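Local coordinates for protein microbial serine proteinases; subtilisin (Bacillus subtilis, PDB 2GKO) that hydrolyses peptide bonds as a calcium-loaded subtilisin-type serine protease from a psychrophilic source, at residues Gly27-Leu33 with Thr131-Met137; Glu49-Thr55 with Asp97-Val103; Ala76-Asn82 with Val92-Leu98; Ala122-Thr127 with Asp157-Leu161. All coordinates share one frame; numbering follows the deposited sequence.

Contact 1. Residues Gly27-Leu33 with Thr131-Met137. With CA (calcium ion), chain B.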
# COMPACT_ATOMS: atom_id res chain seq x y z
N GLY A 27 2.74 12.93 11.26
CA GLY A 27 2.01 13.95 10.55
C GLY A 27 1.38 13.53 9.24
O GLY A 27 0.52 14.24 8.75
N ILE A 28 1.78 12.38 8.70
CA ILE A 28 1.28 11.94 7.42
C ILE A 28 0.14 10.99 7.64
O ILE A 28 0.21 10.12 8.51
CB ILE A 28 2.38 11.26 6.59
CG1 ILE A 28 3.62 12.16 6.50
CG2 ILE A 28 1.84 10.92 5.20
CD1 ILE A 28 3.40 13.51 5.89
N ASN A 29 -0.92 11.14 6.84
CA ASN A 29 -2.12 10.31 6.98
C ASN A 29 -2.13 9.24 5.92
O ASN A 29 -1.93 9.53 4.75
CB ASN A 29 -3.37 11.19 6.83
CG ASN A 29 -3.31 12.41 7.71
OD1 ASN A 29 -3.51 12.30 8.93
ND2 ASN A 29 -2.97 13.56 7.13
N ILE A 30 -2.25 7.98 6.35
CA ILE A 30 -2.42 6.87 5.43
C ILE A 30 -3.89 6.47 5.46
O ILE A 30 -4.42 5.99 6.47
CB ILE A 30 -1.49 5.67 5.77
CG1 ILE A 30 -0.02 6.12 5.78
CG2 ILE A 30 -1.68 4.56 4.76
CD1 ILE A 30 0.96 5.03 6.18
N ALA A 31 -4.55 6.67 4.32
CA ALA A 31 -5.92 6.30 4.14
C ALA A 31 -6.00 4.90 3.54
O ALA A 31 -5.70 4.69 2.36
CB ALA A 31 -6.65 7.33 3.26
N VAL A 32 -6.38 3.95 4.37
CA VAL A 32 -6.50 2.58 3.97
C VAL A 32 -7.93 2.35 3.55
O VAL A 32 -8.86 2.30 4.37
CB VAL A 32 -6.08 1.64 5.12
CG1 VAL A 32 -6.31 0.21 4.72
CG2 VAL A 32 -4.59 1.88 5.48
N LEU A 33 -8.11 2.24 2.24
CA LEU A 33 -9.43 2.04 1.62
C LEU A 33 -9.58 0.56 1.41
O LEU A 33 -8.92 -0.03 0.56
CB LEU A 33 -9.53 2.82 0.31
CG LEU A 33 -9.90 4.30 0.45
CD1 LEU A 33 -8.93 5.09 1.32
CD2 LEU A 33 -9.95 4.89 -0.97
N THR A 131 -3.50 18.91 4.77
CA THR A 131 -2.68 17.83 5.30
C THR A 131 -2.31 16.88 4.18
O THR A 131 -2.93 16.88 3.12
CB THR A 131 -3.45 17.12 6.45
OG1 THR A 131 -2.55 16.31 7.22
CG2 THR A 131 -4.51 16.17 5.91
N LYS A 132 -1.28 16.07 4.42
CA LYS A 132 -0.75 15.15 3.43
C LYS A 132 -1.38 13.78 3.62
O LYS A 132 -1.52 13.28 4.75
CB LYS A 132 0.78 15.09 3.52
CG LYS A 132 1.47 16.44 3.28
CD LYS A 132 1.01 17.10 1.98
CE LYS A 132 2.03 18.11 1.48
NZ LYS A 132 1.65 18.70 0.17
N VAL A 133 -1.81 13.20 2.50
CA VAL A 133 -2.55 11.95 2.52
C VAL A 133 -1.90 10.98 1.51
O VAL A 133 -1.67 11.34 0.34
CB VAL A 133 -4.04 12.16 2.21
CG1 VAL A 133 -4.76 10.84 2.19
CG2 VAL A 133 -4.67 13.11 3.22
N VAL A 134 -1.63 9.78 1.99
CA VAL A 134 -1.26 8.66 1.14
C VAL A 134 -2.44 7.69 1.16
O VAL A 134 -2.77 7.12 2.20
CB VAL A 134 -0.01 7.91 1.67
CG1 VAL A 134 0.37 6.75 0.72
CG2 VAL A 134 1.18 8.86 1.85
N ILE A 135 -3.11 7.53 0.02
CA ILE A 135 -4.10 6.49 -0.12
C ILE A 135 -3.41 5.16 -0.40
O ILE A 135 -2.54 5.08 -1.25
CB ILE A 135 -5.07 6.77 -1.31
CG1 ILE A 135 -6.02 7.91 -0.93
CG2 ILE A 135 -5.85 5.51 -1.67
CD1 ILE A 135 -6.93 8.41 -2.07
N ASN A 136 -3.86 4.13 0.31
CA ASN A 136 -3.54 2.76 -0.03
C ASN A 136 -4.79 2.02 -0.51
O ASN A 136 -5.76 1.91 0.24
CB ASN A 136 -2.96 2.03 1.19
CG ASN A 136 -2.51 0.63 0.83
OD1 ASN A 136 -1.36 0.43 0.40
ND2 ASN A 136 -3.43 -0.33 0.91
N MET A 137 -4.75 1.50 -1.73
CA MET A 137 -5.81 0.64 -2.27
C MET A 137 -5.24 -0.75 -2.57
O MET A 137 -4.67 -1.01 -3.62
CB MET A 137 -6.47 1.25 -3.51
CG MET A 137 -7.39 2.35 -3.11
SD MET A 137 -8.36 2.97 -4.46
CE MET A 137 -7.22 3.95 -5.24
CA CA B . -3.48 13.52 10.74
O HOH W 1 0.59 16.16 6.79
O HOH W 2 -1.90 14.79 9.97
O HOH W 3 -3.59 15.04 12.46
O HOH W 4 -4.93 14.98 9.67

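Contact 2. Residues Glu49-Thr55 with Asp97-Val103. With CA (calcium ion), chain B.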
# COMPACT_ATOMS: atom_id res chain seq x y z
N GLU A 49 -7.06 7.87 13.49
CA GLU A 49 -7.50 9.25 13.44
C GLU A 49 -8.89 9.41 12.84
O GLU A 49 -9.72 10.11 13.40
CB GLU A 49 -6.49 10.08 12.67
CG GLU A 49 -6.71 11.57 12.82
CD GLU A 49 -5.53 12.31 12.29
OE1 GLU A 49 -5.42 12.43 11.09
OE2 GLU A 49 -4.64 12.74 13.08
N GLN A 50 -9.12 8.77 11.69
CA GLN A 50 -10.41 8.74 11.02
C GLN A 50 -10.90 7.33 10.84
O GLN A 50 -10.10 6.39 10.73
CB GLN A 50 -10.36 9.45 9.66
CG GLN A 50 -10.00 10.93 9.80
CD GLN A 50 -10.34 11.77 8.57
OE1 GLN A 50 -9.96 12.96 8.50
NE2 GLN A 50 -11.01 11.17 7.61
N CYS A 51 -12.21 7.17 10.85
CA CYS A 51 -12.86 5.87 10.78
C CYS A 51 -14.23 6.13 10.16
O CYS A 51 -15.12 6.65 10.82
CB CYS A 51 -12.96 5.25 12.17
SG CYS A 51 -13.96 3.78 12.33
N LYS A 52 -14.35 5.84 8.86
CA LYS A 52 -15.52 6.21 8.06
C LYS A 52 -15.91 5.04 7.19
O LYS A 52 -15.06 4.30 6.69
CB LYS A 52 -15.21 7.44 7.21
CG LYS A 52 -14.90 8.69 8.05
CD LYS A 52 -14.49 9.87 7.21
CE LYS A 52 -14.37 11.15 8.06
NZ LYS A 52 -13.72 12.27 7.36
N ASP A 53 -17.22 4.83 7.05
CA ASP A 53 -17.76 3.69 6.32
C ASP A 53 -18.53 4.17 5.09
O ASP A 53 -19.61 4.74 5.22
CB ASP A 53 -18.66 2.88 7.24
CG ASP A 53 -19.12 1.58 6.63
OD1 ASP A 53 -18.88 1.29 5.45
OD2 ASP A 53 -19.73 0.74 7.32
N PHE A 54 -17.97 3.90 3.92
CA PHE A 54 -18.55 4.30 2.64
C PHE A 54 -19.47 3.24 2.04
O PHE A 54 -20.02 3.46 0.94
CB PHE A 54 -17.44 4.67 1.67
CG PHE A 54 -16.70 5.90 2.07
CD1 PHE A 54 -17.05 7.14 1.53
CD2 PHE A 54 -15.70 5.85 3.03
CE1 PHE A 54 -16.39 8.27 1.91
CE2 PHE A 54 -15.03 6.99 3.39
CZ PHE A 54 -15.38 8.20 2.85
N THR A 55 -19.72 2.16 2.77
CA THR A 55 -20.55 1.06 2.28
C THR A 55 -21.97 1.09 2.83
O THR A 55 -22.79 0.28 2.42
CB THR A 55 -19.91 -0.30 2.61
OG1 THR A 55 -20.02 -0.60 4.01
CG2 THR A 55 -18.45 -0.30 2.25
N ASP A 97 -0.69 8.59 10.81
CA ASP A 97 -2.07 8.65 11.26
C ASP A 97 -2.89 7.76 10.34
O ASP A 97 -2.81 7.91 9.13
CB ASP A 97 -2.60 10.07 11.14
CG ASP A 97 -1.84 11.09 11.94
OD1 ASP A 97 -1.08 10.73 12.87
OD2 ASP A 97 -1.97 12.32 11.71
N LEU A 98 -3.69 6.88 10.91
CA LEU A 98 -4.54 5.99 10.12
C LEU A 98 -5.90 6.61 9.86
O LEU A 98 -6.59 7.01 10.79
CB LEU A 98 -4.73 4.65 10.84
CG LEU A 98 -5.68 3.64 10.21
CD1 LEU A 98 -5.21 3.26 8.80
CD2 LEU A 98 -5.80 2.45 11.13
N TRP A 99 -6.28 6.66 8.58
CA TRP A 99 -7.65 6.97 8.16
C TRP A 99 -8.21 5.68 7.59
O TRP A 99 -7.84 5.26 6.49
CB TRP A 99 -7.70 8.05 7.08
CG TRP A 99 -7.24 9.38 7.52
CD1 TRP A 99 -6.67 9.72 8.72
CD2 TRP A 99 -7.28 10.58 6.75
NE1 TRP A 99 -6.37 11.06 8.75
CE2 TRP A 99 -6.72 11.61 7.54
CE3 TRP A 99 -7.73 10.88 5.46
CZ2 TRP A 99 -6.61 12.94 7.08
CZ3 TRP A 99 -7.62 12.19 5.01
CH2 TRP A 99 -7.08 13.20 5.82
N ALA A 100 -9.04 5.02 8.38
CA ALA A 100 -9.60 3.72 8.05
C ALA A 100 -10.91 4.01 7.32
O ALA A 100 -11.90 4.41 7.96
CB ALA A 100 -9.83 2.88 9.31
N TYR A 101 -10.90 3.85 5.99
CA TYR A 101 -12.08 4.10 5.15
C TYR A 101 -12.59 2.75 4.63
O TYR A 101 -11.91 2.08 3.83
CB TYR A 101 -11.70 5.00 3.98
CG TYR A 101 -11.54 6.48 4.30
CD1 TYR A 101 -11.48 6.96 5.61
CD2 TYR A 101 -11.41 7.41 3.25
CE1 TYR A 101 -11.29 8.34 5.88
CE2 TYR A 101 -11.26 8.76 3.50
CZ TYR A 101 -11.20 9.24 4.81
OH TYR A 101 -11.02 10.59 5.01
N LYS A 102 -13.77 2.32 5.08
CA LYS A 102 -14.33 1.04 4.66
C LYS A 102 -15.02 1.27 3.32
O LYS A 102 -15.97 2.03 3.24
CB LYS A 102 -15.28 0.46 5.71
CG LYS A 102 -15.83 -0.91 5.37
CD LYS A 102 -16.62 -1.47 6.53
CE LYS A 102 -17.11 -2.86 6.22
NZ LYS A 102 -17.87 -3.49 7.36
N VAL A 103 -14.50 0.63 2.29
CA VAL A 103 -15.05 0.69 0.92
C VAL A 103 -15.48 -0.66 0.35
O VAL A 103 -16.13 -0.71 -0.71
CB VAL A 103 -14.06 1.36 -0.04
CG1 VAL A 103 -13.62 2.69 0.52
CG2 VAL A 103 -12.83 0.46 -0.37
CA CA B . -3.48 13.52 10.74
O HOH W 5 -20.26 -1.91 7.36
O HOH W 3 -3.59 15.04 12.46
O HOH W 4 -4.93 14.98 9.67
O HOH W 2 -1.90 14.79 9.97

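Contact 3. Residues Ala76-Asn82 with Val92-Leu98. With CA (calcium ion), chain B.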
# COMPACT_ATOMS: atom_id res chain seq x y z
N ALA A 76 -3.44 -2.22 7.12
CA ALA A 76 -3.12 -1.13 8.02
C ALA A 76 -1.91 -1.45 8.91
O ALA A 76 -1.04 -0.59 9.10
CB ALA A 76 -4.29 -0.80 8.88
N GLY A 77 -1.82 -2.69 9.35
CA GLY A 77 -0.73 -3.12 10.22
C GLY A 77 0.62 -3.08 9.51
O GLY A 77 1.62 -2.67 10.10
N SER A 78 0.66 -3.47 8.24
CA SER A 78 1.93 -3.44 7.53
C SER A 78 2.36 -2.01 7.34
O SER A 78 3.56 -1.69 7.37
CB SER A 78 1.85 -4.18 6.18
OG SER A 78 1.58 -5.56 6.36
N ALA A 79 1.39 -1.11 7.11
CA ALA A 79 1.70 0.29 6.88
C ALA A 79 2.15 1.02 8.15
O ALA A 79 3.08 1.84 8.09
CB ALA A 79 0.47 0.99 6.29
N LEU A 80 1.48 0.77 9.27
CA LEU A 80 1.65 1.66 10.44
C LEU A 80 1.39 1.08 11.84
O LEU A 80 1.20 1.84 12.79
CB LEU A 80 0.84 2.96 10.22
CG LEU A 80 -0.65 2.88 9.87
CD1 LEU A 80 -1.49 2.16 10.93
CD2 LEU A 80 -1.17 4.30 9.67
N ALA A 81 1.40 -0.25 11.99
CA ALA A 81 1.31 -0.85 13.33
C ALA A 81 2.44 -0.26 14.20
O ALA A 81 3.52 0.02 13.69
CB ALA A 81 1.41 -2.35 13.27
N ASN A 82 2.18 -0.06 15.48
CA ASN A 82 3.09 0.73 16.32
C ASN A 82 3.70 -0.08 17.46
O ASN A 82 4.28 0.52 18.37
CB ASN A 82 2.36 1.95 16.89
CG ASN A 82 1.23 1.58 17.81
OD1 ASN A 82 1.11 0.44 18.23
ND2 ASN A 82 0.33 2.54 18.09
N VAL A 92 5.67 -0.16 8.85
CA VAL A 92 6.75 0.61 8.26
C VAL A 92 6.82 2.04 8.85
O VAL A 92 7.91 2.57 9.09
CB VAL A 92 6.63 0.67 6.70
CG1 VAL A 92 7.69 1.56 6.12
CG2 VAL A 92 6.74 -0.72 6.09
N ALA A 93 5.66 2.66 9.07
CA ALA A 93 5.57 4.07 9.51
C ALA A 93 4.69 4.13 10.76
O ALA A 93 3.54 4.58 10.70
CB ALA A 93 5.00 4.93 8.42
N PRO A 94 5.21 3.71 11.91
CA PRO A 94 4.39 3.58 13.12
C PRO A 94 3.92 4.89 13.74
O PRO A 94 3.14 4.84 14.69
CB PRO A 94 5.33 2.85 14.08
CG PRO A 94 6.68 3.35 13.68
CD PRO A 94 6.61 3.31 12.16
N GLU A 95 4.42 6.02 13.26
CA GLU A 95 3.96 7.33 13.73
C GLU A 95 2.95 7.98 12.79
O GLU A 95 2.45 9.06 13.07
CB GLU A 95 5.12 8.27 13.88
CG GLU A 95 6.12 7.79 14.92
CD GLU A 95 7.37 8.65 14.95
OE1 GLU A 95 7.24 9.88 15.04
OE2 GLU A 95 8.48 8.08 14.89
N ALA A 96 2.66 7.33 11.66
CA ALA A 96 1.62 7.85 10.77
C ALA A 96 0.21 7.80 11.39
O ALA A 96 -0.06 7.09 12.36
CB ALA A 96 1.66 7.10 9.44
N ASP A 97 -0.69 8.59 10.81
CA ASP A 97 -2.07 8.65 11.26
C ASP A 97 -2.89 7.76 10.34
O ASP A 97 -2.81 7.91 9.13
CB ASP A 97 -2.60 10.07 11.14
CG ASP A 97 -1.84 11.09 11.94
OD1 ASP A 97 -1.08 10.73 12.87
OD2 ASP A 97 -1.97 12.32 11.71
N LEU A 98 -3.69 6.88 10.91
CA LEU A 98 -4.54 5.99 10.12
C LEU A 98 -5.90 6.61 9.86
O LEU A 98 -6.59 7.01 10.79
CB LEU A 98 -4.73 4.65 10.84
CG LEU A 98 -5.68 3.64 10.21
CD1 LEU A 98 -5.21 3.26 8.80
CD2 LEU A 98 -5.80 2.45 11.13
CA CA B . -3.48 13.52 10.74
O HOH W 3 -3.59 15.04 12.46
O HOH W 4 -4.93 14.98 9.67
O HOH W 2 -1.90 14.79 9.97

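Contact 4. Residues Ala122-Thr127 with Asp157-Leu161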
# COMPACT_ATOMS: atom_id res chain seq x y z
N ALA A 122 -11.04 11.51 0.60
CA ALA A 122 -9.68 11.61 1.08
C ALA A 122 -9.03 12.86 0.48
O ALA A 122 -8.35 13.60 1.17
CB ALA A 122 -8.89 10.37 0.71
N GLY A 123 -9.24 13.09 -0.81
CA GLY A 123 -8.74 14.30 -1.46
C GLY A 123 -9.33 15.56 -0.86
O GLY A 123 -8.60 16.53 -0.63
N ASP A 124 -10.63 15.54 -0.58
CA ASP A 124 -11.32 16.70 -0.02
C ASP A 124 -10.82 17.00 1.38
O ASP A 124 -10.70 18.17 1.77
CB ASP A 124 -12.83 16.48 -0.01
CG ASP A 124 -13.43 16.52 -1.40
OD1 ASP A 124 -14.52 15.98 -1.58
OD2 ASP A 124 -12.85 17.08 -2.36
N GLN A 125 -10.48 15.95 2.12
CA GLN A 125 -9.93 16.08 3.47
C GLN A 125 -8.51 16.61 3.43
O GLN A 125 -8.11 17.42 4.27
CB GLN A 125 -9.98 14.72 4.20
CG GLN A 125 -11.35 14.28 4.61
CD GLN A 125 -11.88 15.08 5.77
OE1 GLN A 125 -11.41 14.92 6.88
NE2 GLN A 125 -12.84 15.99 5.52
N ALA A 126 -7.72 16.16 2.45
CA ALA A 126 -6.37 16.67 2.27
C ALA A 126 -6.45 18.18 2.11
O ALA A 126 -5.68 18.92 2.70
CB ALA A 126 -5.70 16.04 1.06
N THR A 127 -7.41 18.62 1.31
CA THR A 127 -7.57 20.05 1.01
C THR A 127 -8.08 20.81 2.22
O THR A 127 -7.50 21.82 2.61
CB THR A 127 -8.55 20.22 -0.15
OG1 THR A 127 -8.02 19.58 -1.32
CG2 THR A 127 -8.69 21.69 -0.54
N ASP A 157 -4.66 15.19 -8.33
CA ASP A 157 -4.65 16.63 -8.60
C ASP A 157 -4.69 17.48 -7.33
O ASP A 157 -4.13 18.57 -7.30
CB ASP A 157 -5.84 17.00 -9.50
CG ASP A 157 -5.98 18.50 -9.69
OD1 ASP A 157 -5.18 19.04 -10.50
OD2 ASP A 157 -6.82 19.22 -9.09
N LYS A 158 -5.36 16.98 -6.29
CA LYS A 158 -5.43 17.65 -4.99
C LYS A 158 -4.22 17.38 -4.09
O LYS A 158 -4.15 17.89 -2.97
CB LYS A 158 -6.71 17.28 -4.26
CG LYS A 158 -7.97 17.85 -4.92
CD LYS A 158 -9.20 17.48 -4.15
CE LYS A 158 -10.26 18.55 -4.25
NZ LYS A 158 -10.16 19.52 -3.14
N GLY A 159 -3.26 16.60 -4.59
CA GLY A 159 -2.00 16.41 -3.91
C GLY A 159 -1.87 15.10 -3.13
O GLY A 159 -0.90 14.90 -2.41
N VAL A 160 -2.87 14.23 -3.27
CA VAL A 160 -2.88 12.93 -2.60
C VAL A 160 -1.98 11.97 -3.37
O VAL A 160 -2.00 11.94 -4.60
CB VAL A 160 -4.32 12.38 -2.48
CG1 VAL A 160 -4.35 10.99 -1.86
CG2 VAL A 160 -5.20 13.33 -1.70
N LEU A 161 -1.14 11.23 -2.65
CA LEU A 161 -0.36 10.15 -3.24
C LEU A 161 -1.17 8.85 -3.16
O LEU A 161 -1.67 8.51 -2.11
CB LEU A 161 0.95 9.97 -2.51
CG LEU A 161 1.90 8.91 -3.07
CD1 LEU A 161 2.32 9.22 -4.50
CD2 LEU A 161 3.11 8.83 -2.20
O HOH W 6 -5.59 20.10 -2.18

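Contact 1. Residues Gly27-Leu33 with Thr131-Met137
Two parallel strands of the central sheet of the subtilisin fold meet here, N29 to L33 against V133 to M137, and a calcium site sits at their N-terminal end. N29 serves both the strand pairing and the metal. Its backbone N gives a hydrogen bond to K132 O, and its O takes one from V134 N (2.8 Å). The pairing continues from A31 N to V134 O, from N136 N to A31 O and from L33 N to N136 O.

The side chain of N29 turns back along its own strand. CG lies anti to the carbonyl carbon (chi1 -50°), which brings ND2 back to T131 and K132. OD1 binds the calcium ion at 2.2 Å. ND2 gives two hydrogen bonds, one to T131 OG1 (2.8 Å), in the amide plane, and one to K132 O (2.8 Å), from above the carbonyl plane. N29 N reaches K132 O from the opposite face of that plane. These bonds fix the rotation of the amide and leave OD1 turned to the metal. A valine in place of T131 would probably leave ND2 without its in-plane acceptor and the amide freer to turn at the calcium ion.

Apolar side chains pack on both faces of the strand pair. A31 CB packs on V133 CG1 (4.1 Å), and the helix 112-129 lies over that face through A126 and I119. On the other face I28 CG2 touches V134 CG2 (4.0 Å), with W263 of helix 248-265 beside both. Beside G27 a water donates to G27 O and accepts from K132 N at 3.0 Å.

Contact 2. Residues Glu49-Thr55 with Asp97-Val103
Q50 lies flat over W99. The two side chains run side by side in the same direction, with amide and indole planes 7° apart, and Q50 CG sits 3.7 Å from the centroid of the five-membered ring of W99, a CH-pi contact over the face. The edge of the same indole serves E49. W99 NE1 gives a nearly straight hydrogen bond to E49 OE1 (2.9 Å), which lies in the ring plane and is met on the anti side of the carboxylate. Both oxygens of E49 bind the calcium ion, as does D97 OD2 at 2.2 Å; N29 adds a further ligand. The metal holds the two carboxylates together, their planes turned 63° apart.

Strands 48-53 and 97-102 are parallel neighbours in the central subtilisin sheet. Their backbone bonds run from E49 N and Q50 N, both on L98 O, to F54 N on K102 O. Farther along, F54 CE2 presses over one face of Y101, 3.6 Å from Y101 CG, with the ring planes at 47°. K52 CD runs beside the Y101 ring, and K52 NZ goes on to H121. On the opposite face of the sheet D53 and K102 extend alongside each other. D53 OD1 closes an Asx turn with T55 N, while one water joins D53 OD2 to K102 NZ, which also hydrogen-bonds T66 O and forms a salt bridge with D106.

Contact 3. Residues Ala76-Asn82 with Val92-Leu98
L80 is the bump of this contact. In the last-turn region of helix 71-80 its side chain drops into a hollow lined by A93, A96, D97 and L98. The loop after the helix returns through a type I turn, A93 to A96, into parallel strand 97-102 of the subtilisin sheet, so the contact packs the helix against that strand. L80 CG sits between the backbone N and the carbonyl carbon (chi1 54°), and this turns CD2 toward A96 and L98. CD2 meets L98 CB at 3.8 Å and A96 CB at 4.0 Å. L80 and L98 cross at about a right angle. L80 CB rests 3.2 Å from A93 O.

A second bump is P94, whose CB fits against A81 O (3.4 Å) and beside N82 CB. Small residues let the pieces close in: A76 CB meets L98 CD1. I30 of strand 29-34 lies against A79, L80 and A96.

S78 O accepts from V92 N (3.0 Å), and A79 O from A93 N (2.9 Å). N47 ND2 bonds to L80 O and P94 O. The side-chain contact is apolar, while the polar bonds come from the backbone and from N47.

Contact 4. Residues Ala122-Thr127 with Asp157-Leu161
K158 lies at the C-terminal end of helix 146-157, where G159 closes a Schellman motif, and its side chain crosses to helix 112-129. Both elements belong to the layer of helices that packs on the central sheet of the subtilisin fold. K158 NZ gives a hydrogen bond to T127 OG1 (2.8 Å), the two side chains crossing at about a right angle. The lysine gets there by bending late in its chain, with chi3 148° and chi4 -92°, and CD passes 3.7 Å from G123 O. The lack of a side chain at G123 leaves room for K158 CD to pass.

NZ has a second, looser partner: D124 OD2 stands 3.7 Å away, a long salt bridge. That oxygen is also hydrogen-bonded to the hydroxyl of Y154. T127 OG1 is used from more than one side. Besides the lysine it meets a water at 2.6 Å, and the same water donates to K158 O (2.8 Å). K158 is thus tied to T127 twice, by its ammonium group and through the water on its carbonyl. The backbone of T127 is satisfied within the helix, its N bonding to G123 O. A methionine in place of K158 would probably leave T127 OG1 without its ammonium donor and D124 OD2 without its nearby positive charge.

Beneath the polar pair the packing is apolar. V160 faces G123 and A126, and V133 and I135 of the sheet lie against it. V160 CG2 sits 3.7 Å from G123 CA and 3.9 Å from A126 CB.

Contacts 1, 2 and 3 are buried and all reach the calcium ion; contact 4 is only partly buried. Contacts 1 and 2 are strand pairs of one sheet, and I30 N to D97 O at 2.8 Å joins strands 29-34 and 97-102. Contact 3 shares D97 and L98 with contact 2, so strand 97-102 links a metal site to a helix. Contact 4 has its centre about 17 Å from the chain centre, against about 10 Å for contact 1. It meets the sheet through I135 N to L161 O. The chemistry follows the place: regular backbone bonds in contacts 1 and 2, carboxylates on calcium in contact 2, apolar filling with two helix-to-loop backbone bonds in contact 3, and a water-bridged lysine in contact 4.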